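Local structure of amphoterin-induced protein 1 (Mus musculus, 2XOT) at residues Ala19-Leu23 against Pro38-Leu44; Leu103-Ser109 against Val127-Glu133; Leu207-Ser212 against Ile240-Asp244. The protein promotes the growth and fasciculation of neurites as a dimeric neuronal adhesion protein, of which this chain is the extracellular leucine-rich repeat and immunoglobulin part. All blocks are in the same frame, centred on the assembly; numbering follows the deposited sequence.

Interaction 1. Residues Ala19-Leu23 against Pro38-Leu44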
loop_
_atom_site.group_PDB
_atom_site.type_symbol
_atom_site.label_atom_id
_atom_site.label_comp_id
_atom_site.label_asym_id
_atom_site.label_seq_id
_atom_site.Cartn_x
_atom_site.Cartn_y
_atom_site.Cartn_z
ATOM N N ALA B 19 2.894 18.952 -5.102
ATOM C CA ALA B 19 2.123 18.918 -3.877
ATOM C C ALA B 19 2.964 18.194 -2.825
ATOM O O ALA B 19 2.927 16.973 -2.740
ATOM C CB ALA B 19 0.867 18.176 -4.129
ATOM N N SER B 20 3.717 18.949 -2.027
ATOM C CA SER B 20 4.804 18.428 -1.182
ATOM C C SER B 20 5.548 17.320 -1.905
ATOM O O SER B 20 6.213 17.586 -2.899
ATOM C CB SER B 20 4.347 18.030 0.238
ATOM O OG SER B 20 3.364 17.012 0.245
ATOM N N ASN B 21 5.434 16.078 -1.438
ATOM C CA ASN B 21 6.214 14.972 -2.019
ATOM C C ASN B 21 5.571 14.279 -3.226
ATOM O O ASN B 21 6.084 13.277 -3.703
ATOM C CB ASN B 21 6.678 13.975 -0.938
ATOM C CG ASN B 21 5.547 13.200 -0.290
ATOM O OD1 ASN B 21 4.382 13.332 -0.656
ATOM N ND2 ASN B 21 5.903 12.336 0.680
ATOM N N ILE B 22 4.497 14.846 -3.764
ATOM C CA ILE B 22 3.906 14.342 -5.006
ATOM C C ILE B 22 4.118 15.286 -6.212
ATOM O O ILE B 22 3.740 16.451 -6.157
ATOM C CB ILE B 22 2.396 14.137 -4.829
ATOM C CG1 ILE B 22 2.147 12.992 -3.828
ATOM C CG2 ILE B 22 1.708 13.856 -6.190
ATOM C CD1 ILE B 22 0.690 12.685 -3.623
ATOM N N LEU B 23 4.715 14.777 -7.296
ATOM C CA LEU B 23 4.809 15.555 -8.544
ATOM C C LEU B 23 3.793 14.982 -9.489
ATOM O O LEU B 23 3.852 13.812 -9.797
ATOM C CB LEU B 23 6.188 15.453 -9.200
ATOM C CG LEU B 23 7.452 16.015 -8.535
ATOM C CD1 LEU B 23 8.367 16.622 -9.596
ATOM C CD2 LEU B 23 7.191 16.973 -7.373
ATOM N N PRO B 38 13.059 16.918 -7.915
ATOM C CA PRO B 38 13.502 17.088 -6.532
ATOM C C PRO B 38 13.697 15.774 -5.784
ATOM O O PRO B 38 12.966 14.808 -5.999
ATOM C CB PRO B 38 12.399 17.936 -5.889
ATOM C CG PRO B 38 11.429 18.250 -6.949
ATOM C CD PRO B 38 11.707 17.447 -8.151
ATOM N N SER B 39 14.686 15.734 -4.907
ATOM C CA SER B 39 15.013 14.491 -4.212
ATOM C C SER B 39 13.959 14.060 -3.195
ATOM O O SER B 39 13.916 12.891 -2.818
ATOM C CB SER B 39 16.358 14.627 -3.511
ATOM O OG SER B 39 16.417 15.875 -2.881
ATOM N N TYR B 40 13.123 14.996 -2.752
ATOM C CA TYR B 40 12.004 14.682 -1.839
ATOM C C TYR B 40 10.840 13.904 -2.485
ATOM O O TYR B 40 9.933 13.461 -1.772
ATOM C CB TYR B 40 11.500 15.961 -1.134
ATOM C CG TYR B 40 10.971 17.071 -2.037
ATOM C CD1 TYR B 40 9.862 16.878 -2.829
ATOM C CD2 TYR B 40 11.572 18.319 -2.064
ATOM C CE1 TYR B 40 9.383 17.858 -3.653
ATOM C CE2 TYR B 40 11.090 19.324 -2.884
ATOM C CZ TYR B 40 9.997 19.093 -3.674
ATOM O OH TYR B 40 9.479 20.089 -4.492
ATOM N N THR B 41 10.858 13.724 -3.808
ATOM C CA THR B 41 9.721 13.120 -4.530
ATOM C C THR B 41 9.420 11.680 -4.083
ATOM O O THR B 41 10.324 10.797 -4.076
ATOM C CB THR B 41 9.936 13.168 -6.057
ATOM O OG1 THR B 41 10.388 14.475 -6.428
ATOM C CG2 THR B 41 8.655 12.895 -6.822
ATOM N N ALA B 42 8.156 11.466 -3.691
ATOM C CA ALA B 42 7.640 10.156 -3.266
ATOM C C ALA B 42 6.859 9.462 -4.394
ATOM O O ALA B 42 6.980 8.252 -4.574
ATOM C CB ALA B 42 6.722 10.313 -2.022
ATOM N N LEU B 43 6.025 10.224 -5.116
ATOM C CA LEU B 43 5.263 9.716 -6.274
ATOM C C LEU B 43 5.510 10.652 -7.433
ATOM O O LEU B 43 5.463 11.876 -7.270
ATOM C CB LEU B 43 3.764 9.626 -5.972
ATOM C CG LEU B 43 2.786 9.067 -7.019
ATOM C CD1 LEU B 43 1.733 8.178 -6.353
ATOM C CD2 LEU B 43 2.072 10.148 -7.772
ATOM N N LEU B 44 5.839 10.077 -8.580
ATOM C CA LEU B 44 6.048 10.828 -9.801
ATOM C C LEU B 44 5.104 10.308 -10.871
ATOM O O LEU B 44 5.195 9.128 -11.296
ATOM C CB LEU B 44 7.520 10.691 -10.205
ATOM C CG LEU B 44 7.963 11.344 -11.512
ATOM C CD1 LEU B 44 7.564 12.816 -11.522
ATOM C CD2 LEU B 44 9.472 11.128 -11.668
HETATM O O HOH W 1 6.768 20.046 -4.094
#
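Ala19 opens a type II' beta turn that ends at Ile22, with backbone hydrogen bonds between the two residues in both directions, Ala19 N to Ile22 O and Ile22 N to Ala19 O, both 2.8 Å. Ser20, within the turn, faces 38-44 with its carbonyl: one water donates to Ser20 O (2.8 Å) and lies 2.7 Å from Tyr40 OH, a hydroxyl also hydrogen-bonded to Ser11. Asn21 O then accepts from Ala42 N at 2.8 Å and, weakly, from Leu43 N at 3.4 Å, while Asn21 OD1 is hydrogen-bonded to Tyr142 OH of the second subunit. From Ile22 the two strands run parallel, the N-terminal cap hairpin of the leucine-rich repeat solenoid handing over to the first repeat; the contact lies at the dimer interface, consistent with the repeats mediating homodimerization. Ile22 pairs with Leu43, and their side chains touch on one face of the sheet (Ile22 CG2 to Leu43 CD2, 4.0 Å). Leu23 N donates to Leu43 O at 3.0 Å, and the Leu23 side chain turns to the other face, where Leu23 CB meets Leu44 CD1 at 3.8 Å, CG meets Thr41 CG2 at 3.8 Å and CD1 meets Pro38 CD at 3.7 Å.

Interaction 2. Residues Leu103-Ser109 against Val127-Glu133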
loop_
_atom_site.group_PDB
_atom_site.type_symbol
_atom_site.label_atom_id
_atom_site.label_comp_id
_atom_site.label_asym_id
_atom_site.label_seq_id
_atom_site.Cartn_x
_atom_site.Cartn_y
_atom_site.Cartn_z
ATOM N N LEU B 103 11.504 -7.666 -23.055
ATOM C CA LEU B 103 11.883 -7.589 -21.653
ATOM C C LEU B 103 13.282 -8.186 -21.532
ATOM O O LEU B 103 13.443 -9.384 -21.367
ATOM C CB LEU B 103 10.867 -8.369 -20.804
ATOM C CG LEU B 103 9.685 -7.598 -20.203
ATOM C CD1 LEU B 103 9.198 -6.438 -21.061
ATOM C CD2 LEU B 103 8.552 -8.560 -19.904
ATOM N N ASP B 104 14.295 -7.337 -21.652
ATOM C CA ASP B 104 15.676 -7.790 -21.751
ATOM C C ASP B 104 16.139 -8.370 -20.428
ATOM O O ASP B 104 15.590 -8.027 -19.382
ATOM C CB ASP B 104 16.591 -6.630 -22.133
ATOM C CG ASP B 104 16.601 -6.351 -23.620
ATOM O OD1 ASP B 104 15.648 -6.743 -24.325
ATOM O OD2 ASP B 104 17.583 -5.728 -24.090
ATOM N N GLU B 105 17.150 -9.237 -20.470
ATOM C CA GLU B 105 17.642 -9.873 -19.239
ATOM C C GLU B 105 18.157 -8.840 -18.251
ATOM O O GLU B 105 18.790 -7.855 -18.642
ATOM C CB GLU B 105 18.712 -10.928 -19.526
ATOM C CG GLU B 105 19.908 -10.430 -20.301
ATOM C CD GLU B 105 21.056 -11.437 -20.334
ATOM O OE1 GLU B 105 20.890 -12.612 -19.886
ATOM O OE2 GLU B 105 22.136 -11.018 -20.804
ATOM N N PHE B 106 17.838 -9.066 -16.975
ATOM C CA PHE B 106 18.135 -8.156 -15.873
ATOM C C PHE B 106 17.518 -6.755 -15.953
ATOM O O PHE B 106 17.913 -5.875 -15.189
ATOM C CB PHE B 106 19.646 -8.069 -15.653
ATOM C CG PHE B 106 20.341 -9.391 -15.785
ATOM C CD1 PHE B 106 19.931 -10.474 -15.041
ATOM C CD2 PHE B 106 21.386 -9.556 -16.677
ATOM C CE1 PHE B 106 20.553 -11.701 -15.171
ATOM C CE2 PHE B 106 22.008 -10.779 -16.815
ATOM C CZ PHE B 106 21.598 -11.848 -16.068
ATOM N N LEU B 107 16.525 -6.551 -16.821
ATOM C CA LEU B 107 15.933 -5.211 -17.013
ATOM C C LEU B 107 15.353 -4.587 -15.741
ATOM O O LEU B 107 15.439 -3.379 -15.555
ATOM C CB LEU B 107 14.846 -5.238 -18.099
ATOM C CG LEU B 107 14.338 -3.897 -18.612
ATOM C CD1 LEU B 107 15.468 -3.073 -19.251
ATOM C CD2 LEU B 107 13.210 -4.109 -19.610
ATOM N N PHE B 108 14.787 -5.410 -14.857
ATOM C CA PHE B 108 14.155 -4.913 -13.627
ATOM C C PHE B 108 14.929 -5.316 -12.379
ATOM O O PHE B 108 14.484 -5.064 -11.278
ATOM C CB PHE B 108 12.719 -5.432 -13.546
ATOM C CG PHE B 108 11.836 -4.980 -14.706
ATOM C CD1 PHE B 108 11.483 -3.656 -14.848
ATOM C CD2 PHE B 108 11.380 -5.886 -15.647
ATOM C CE1 PHE B 108 10.702 -3.237 -15.900
ATOM C CE2 PHE B 108 10.584 -5.463 -16.691
ATOM C CZ PHE B 108 10.257 -4.135 -16.812
ATOM N N SER B 109 16.100 -5.913 -12.561
ATOM C CA SER B 109 16.897 -6.447 -11.460
ATOM C C SER B 109 17.457 -5.420 -10.480
ATOM O O SER B 109 17.845 -5.784 -9.367
ATOM C CB SER B 109 18.042 -7.283 -12.011
ATOM O OG SER B 109 17.519 -8.435 -12.601
ATOM N N VAL B 127 8.624 -13.358 -22.859
ATOM C CA VAL B 127 9.002 -13.021 -21.485
ATOM C C VAL B 127 10.271 -13.782 -21.092
ATOM O O VAL B 127 10.252 -15.006 -20.994
ATOM C CB VAL B 127 7.855 -13.379 -20.475
ATOM C CG1 VAL B 127 8.218 -12.927 -19.034
ATOM C CG2 VAL B 127 6.536 -12.747 -20.913
ATOM N N ASP B 128 11.382 -13.066 -20.908
ATOM C CA ASP B 128 12.642 -13.683 -20.469
ATOM C C ASP B 128 12.640 -13.735 -18.949
ATOM O O ASP B 128 12.558 -12.708 -18.319
ATOM C CB ASP B 128 13.851 -12.858 -20.970
ATOM C CG ASP B 128 15.202 -13.464 -20.569
ATOM O OD1 ASP B 128 15.262 -14.273 -19.606
ATOM O OD2 ASP B 128 16.214 -13.130 -21.233
ATOM N N ARG B 129 12.746 -14.923 -18.370
ATOM C CA ARG B 129 12.843 -15.079 -16.898
ATOM C C ARG B 129 13.861 -14.158 -16.231
ATOM O O ARG B 129 13.661 -13.716 -15.082
ATOM C CB ARG B 129 13.215 -16.504 -16.528
ATOM C CG ARG B 129 13.617 -16.690 -15.059
ATOM C CD ARG B 129 12.450 -16.340 -14.098
ATOM N NE ARG B 129 12.823 -16.449 -12.688
ATOM C CZ ARG B 129 13.552 -15.553 -12.017
ATOM N NH1 ARG B 129 14.016 -14.464 -12.614
ATOM N NH2 ARG B 129 13.857 -15.756 -10.735
ATOM N N ASN B 130 14.963 -13.889 -16.926
ATOM C CA ASN B 130 16.022 -13.073 -16.361
ATOM C C ASN B 130 15.695 -11.583 -16.292
ATOM O O ASN B 130 16.374 -10.849 -15.598
ATOM C CB ASN B 130 17.339 -13.292 -17.122
ATOM C CG ASN B 130 17.950 -14.663 -16.855
ATOM O OD1 ASN B 130 18.634 -15.216 -17.719
ATOM N ND2 ASN B 130 17.702 -15.221 -15.655
ATOM N N ALA B 131 14.662 -11.116 -16.986
ATOM C CA ALA B 131 14.236 -9.712 -16.826
ATOM C C ALA B 131 13.872 -9.392 -15.367
ATOM O O ALA B 131 14.038 -8.257 -14.895
ATOM C CB ALA B 131 13.068 -9.380 -17.771
ATOM N N PHE B 132 13.394 -10.402 -14.655
ATOM C CA PHE B 132 12.924 -10.249 -13.268
ATOM C C PHE B 132 13.828 -10.904 -12.230
ATOM O O PHE B 132 13.437 -11.106 -11.081
ATOM C CB PHE B 132 11.537 -10.824 -13.157
ATOM C CG PHE B 132 10.627 -10.385 -14.270
ATOM C CD1 PHE B 132 9.931 -9.189 -14.184
ATOM C CD2 PHE B 132 10.478 -11.163 -15.397
ATOM C CE1 PHE B 132 9.110 -8.779 -15.215
ATOM C CE2 PHE B 132 9.648 -10.765 -16.412
ATOM C CZ PHE B 132 8.957 -9.571 -16.316
ATOM N N GLU B 133 15.041 -11.225 -12.637
ATOM C CA GLU B 133 16.008 -11.811 -11.717
ATOM C C GLU B 133 16.234 -10.892 -10.518
ATOM O O GLU B 133 16.397 -9.686 -10.680
ATOM C CB GLU B 133 17.314 -12.097 -12.448
ATOM C CG GLU B 133 18.358 -12.806 -11.631
ATOM C CD GLU B 133 18.032 -14.250 -11.349
ATOM O OE1 GLU B 133 17.004 -14.771 -11.852
ATOM O OE2 GLU B 133 18.823 -14.879 -10.618
#
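Ala131 and Phe132 meet Leu103 and Phe108 in the apolar centre of the contact. Ala131 CB lies 3.9 Å from Leu103 CB and 4.4 Å from Phe108 CD2, and Leu103 CD2 also reaches Phe132 CZ at 3.7 Å. Phe108 and Phe132 lie with their planes at 20° and their centroids 5.6 Å apart; the rings are nearly parallel but displaced sideways, with little overlap, and their closest atoms are Phe108 CD2 and Phe132 CE1, at 3.7 Å. Both rings also touch Leu117 of strand 116-118, so they belong to the interior of the solenoid. The two segments are equivalent arcs of successive turns of the leucine-rich repeat coil, in repeats 3 and 4, on the side away from the parallel sheet; Phe108 and Phe132 occupy the equivalent position of each repeat, as in the phenylalanine spine of leucine-rich repeat proteins. Around this centre the backbones are joined by Phe108 N donating to Ala131 O (2.9 Å) and Phe106 N donating to Asn130 O (2.7 Å), while Ala131 CA makes a CA-H...O contact with Asp104 O at 3.3 Å. A type II beta turn from Asp104 to Leu107 leads 103-109 past the short 3-10 segment 129-131. Farther out, the Phe106 ring has Glu133 CB at its edge, Phe106 CD1 to Glu133 CB 4.0 Å, and Glu105 CB packs on Asn130 CB at 3.6 Å. At the polar edge, within 127-133, Asp128 OD1 accepts from Asn130 N (2.7 Å) in an Asx turn; across the segments, Ser109 OG donates to Glu133 O at 2.6 Å.

Interaction 3. Residues Leu207-Ser212 against Ile240-Asp244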
loop_
_atom_site.group_PDB
_atom_site.type_symbol
_atom_site.label_atom_id
_atom_site.label_comp_id
_atom_site.label_asym_id
_atom_site.label_seq_id
_atom_site.Cartn_x
_atom_site.Cartn_y
_atom_site.Cartn_z
ATOM N N LEU B 207 -6.761 -29.948 -19.340
ATOM C CA LEU B 207 -7.061 -28.545 -19.128
ATOM C C LEU B 207 -8.321 -28.380 -18.295
ATOM O O LEU B 207 -8.363 -27.565 -17.382
ATOM C CB LEU B 207 -7.228 -27.804 -20.464
ATOM C CG LEU B 207 -7.499 -26.298 -20.349
ATOM C CD1 LEU B 207 -6.301 -25.593 -19.770
ATOM C CD2 LEU B 207 -7.878 -25.694 -21.702
ATOM N N TYR B 208 -9.366 -29.122 -18.638
ATOM C CA TYR B 208 -10.629 -29.040 -17.923
ATOM C C TYR B 208 -10.473 -29.440 -16.448
ATOM O O TYR B 208 -11.021 -28.808 -15.555
ATOM C CB TYR B 208 -11.682 -29.937 -18.587
ATOM C CG TYR B 208 -12.882 -30.148 -17.702
ATOM C CD1 TYR B 208 -13.771 -29.108 -17.458
ATOM C CD2 TYR B 208 -13.113 -31.370 -17.079
ATOM C CE1 TYR B 208 -14.869 -29.280 -16.615
ATOM C CE2 TYR B 208 -14.200 -31.553 -16.248
ATOM C CZ TYR B 208 -15.073 -30.500 -16.019
ATOM O OH TYR B 208 -16.164 -30.652 -15.201
ATOM N N GLN B 209 -9.712 -30.489 -16.219
ATOM C CA GLN B 209 -9.499 -31.038 -14.893
ATOM C C GLN B 209 -8.747 -30.093 -13.974
ATOM O O GLN B 209 -9.011 -30.057 -12.768
ATOM C CB GLN B 209 -8.779 -32.377 -15.014
ATOM C CG GLN B 209 -9.760 -33.463 -15.446
ATOM C CD GLN B 209 -9.137 -34.648 -16.133
ATOM O OE1 GLN B 209 -9.857 -35.492 -16.703
ATOM N NE2 GLN B 209 -7.813 -34.733 -16.107
ATOM N N LEU B 210 -7.812 -29.331 -14.542
ATOM C CA LEU B 210 -7.112 -28.301 -13.792
ATOM C C LEU B 210 -8.090 -27.224 -13.327
ATOM O O LEU B 210 -8.192 -26.944 -12.146
ATOM C CB LEU B 210 -5.991 -27.681 -14.638
ATOM C CG LEU B 210 -5.165 -26.607 -13.899
ATOM C CD1 LEU B 210 -4.012 -27.226 -13.036
ATOM C CD2 LEU B 210 -4.622 -25.576 -14.873
ATOM N N PHE B 211 -8.798 -26.616 -14.267
ATOM C CA PHE B 211 -9.689 -25.513 -13.955
ATOM C C PHE B 211 -10.899 -25.977 -13.121
ATOM O O PHE B 211 -11.446 -25.213 -12.324
ATOM C CB PHE B 211 -10.100 -24.802 -15.250
ATOM C CG PHE B 211 -9.016 -23.905 -15.808
ATOM C CD1 PHE B 211 -8.736 -22.692 -15.212
ATOM C CD2 PHE B 211 -8.240 -24.296 -16.877
ATOM C CE1 PHE B 211 -7.707 -21.884 -15.676
ATOM C CE2 PHE B 211 -7.218 -23.464 -17.352
ATOM C CZ PHE B 211 -6.966 -22.270 -16.758
ATOM N N SER B 212 -11.303 -27.231 -13.310
ATOM C CA SER B 212 -12.380 -27.830 -12.519
ATOM C C SER B 212 -11.984 -27.878 -11.040
ATOM O O SER B 212 -12.749 -27.495 -10.173
ATOM C CB SER B 212 -12.700 -29.235 -13.043
ATOM O OG SER B 212 -13.670 -29.887 -12.236
ATOM N N ILE B 240 -14.313 -23.366 -21.124
ATOM C CA ILE B 240 -13.589 -24.506 -20.543
ATOM C C ILE B 240 -14.534 -25.370 -19.698
ATOM O O ILE B 240 -14.508 -26.590 -19.781
ATOM C CB ILE B 240 -12.360 -24.025 -19.697
ATOM C CG1 ILE B 240 -11.278 -23.453 -20.621
ATOM C CG2 ILE B 240 -11.752 -25.144 -18.900
ATOM C CD1 ILE B 240 -10.108 -22.840 -19.893
ATOM N N PHE B 241 -15.405 -24.723 -18.935
ATOM C CA PHE B 241 -16.344 -25.427 -18.050
ATOM C C PHE B 241 -17.485 -26.151 -18.774
ATOM O O PHE B 241 -18.292 -26.802 -18.138
ATOM C CB PHE B 241 -16.842 -24.494 -16.940
ATOM C CG PHE B 241 -15.732 -23.933 -16.134
ATOM C CD1 PHE B 241 -15.058 -24.740 -15.225
ATOM C CD2 PHE B 241 -15.277 -22.639 -16.354
ATOM C CE1 PHE B 241 -13.986 -24.255 -14.508
ATOM C CE2 PHE B 241 -14.185 -22.142 -15.648
ATOM C CZ PHE B 241 -13.539 -22.952 -14.717
ATOM N N SER B 242 -17.507 -26.101 -20.098
ATOM C CA SER B 242 -18.427 -26.940 -20.849
ATOM C C SER B 242 -17.816 -28.333 -21.152
ATOM O O SER B 242 -18.536 -29.257 -21.527
ATOM C CB SER B 242 -18.869 -26.207 -22.122
ATOM O OG SER B 242 -17.940 -26.404 -23.157
ATOM N N LEU B 243 -16.505 -28.505 -20.939
ATOM C CA LEU B 243 -15.815 -29.769 -21.290
ATOM C C LEU B 243 -16.294 -31.027 -20.546
ATOM O O LEU B 243 -16.001 -32.137 -20.985
ATOM C CB LEU B 243 -14.291 -29.648 -21.140
ATOM C CG LEU B 243 -13.500 -28.781 -22.135
ATOM C CD1 LEU B 243 -12.072 -29.245 -22.240
ATOM C CD2 LEU B 243 -14.132 -28.766 -23.493
ATOM N N ASP B 244 -17.028 -30.870 -19.447
ATOM C CA ASP B 244 -17.627 -32.031 -18.768
ATOM C C ASP B 244 -18.699 -32.635 -19.661
ATOM O O ASP B 244 -18.814 -33.851 -19.792
ATOM C CB ASP B 244 -18.219 -31.655 -17.409
ATOM C CG ASP B 244 -19.336 -30.628 -17.514
ATOM O OD1 ASP B 244 -19.270 -29.763 -18.412
ATOM O OD2 ASP B 244 -20.279 -30.684 -16.696
#
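Within the C-terminal cap (LRRCT) that closes the leucine-rich repeat solenoid, residues 207-212 of helix 205-216 pack against residues 240-244, which begin with a 3-10 segment. Apolar side chains meet at several points. Ile240 points at the helix and its CD1 sits 4.0 Å from Leu207 CD2. Leu207 and Ile240 touch Cys231, bonded to Cys203, and Tyr208 touches Cys248, bonded to Cys205, so the contact borders both cap disulfides. Leu243 CB rests on Tyr208 CB at 3.7 Å, and Phe241, although its CA-CB bond points away, brings CZ to 3.9 Å from Phe211 CB.

Aromatic faces and edges are also engaged. Ile240 CD1 stands over the face of the Phe211 ring, 4.2 Å from its centroid and 28° off the normal, a CH-pi interaction in which Phe211 CD2 is the nearest ring atom at 3.8 Å. The Tyr208 ring carries the backbone of Leu243 and Asp244 over one face, with Leu243 C and Asp244 N above it, while Phe241 CA lies at its edge.

Polar atoms take part through van der Waals contact: Phe211 O lies at the edge of the Phe241 ring, 3.5 Å from Phe241 CE1, and Tyr208 OH comes within 3.2 Å of Asp244 CB.

In the fold
From the N terminus, the three contacts follow one another in series, neither nested nor crossed. Interaction 1 closes a loop of 14 residues and joins the N-terminal cap to the first repeat, near one end of the long sheet. Interaction 2 comes next, its centre about 28 Å from that of interaction 1, and joins repeat 3 to repeat 4 on the side opposite the sheet, closing over 17 intervening residues that include strand 116-118. Interaction 3 spans 27 residues, including helix 220-223, and packs helix 205-216 against residues 240-244 within the C-terminal cap. Its centre lies about 49 Å from that of interaction 1, across the chain's centre, so the contacts sample both capped ends and the middle of the solenoid.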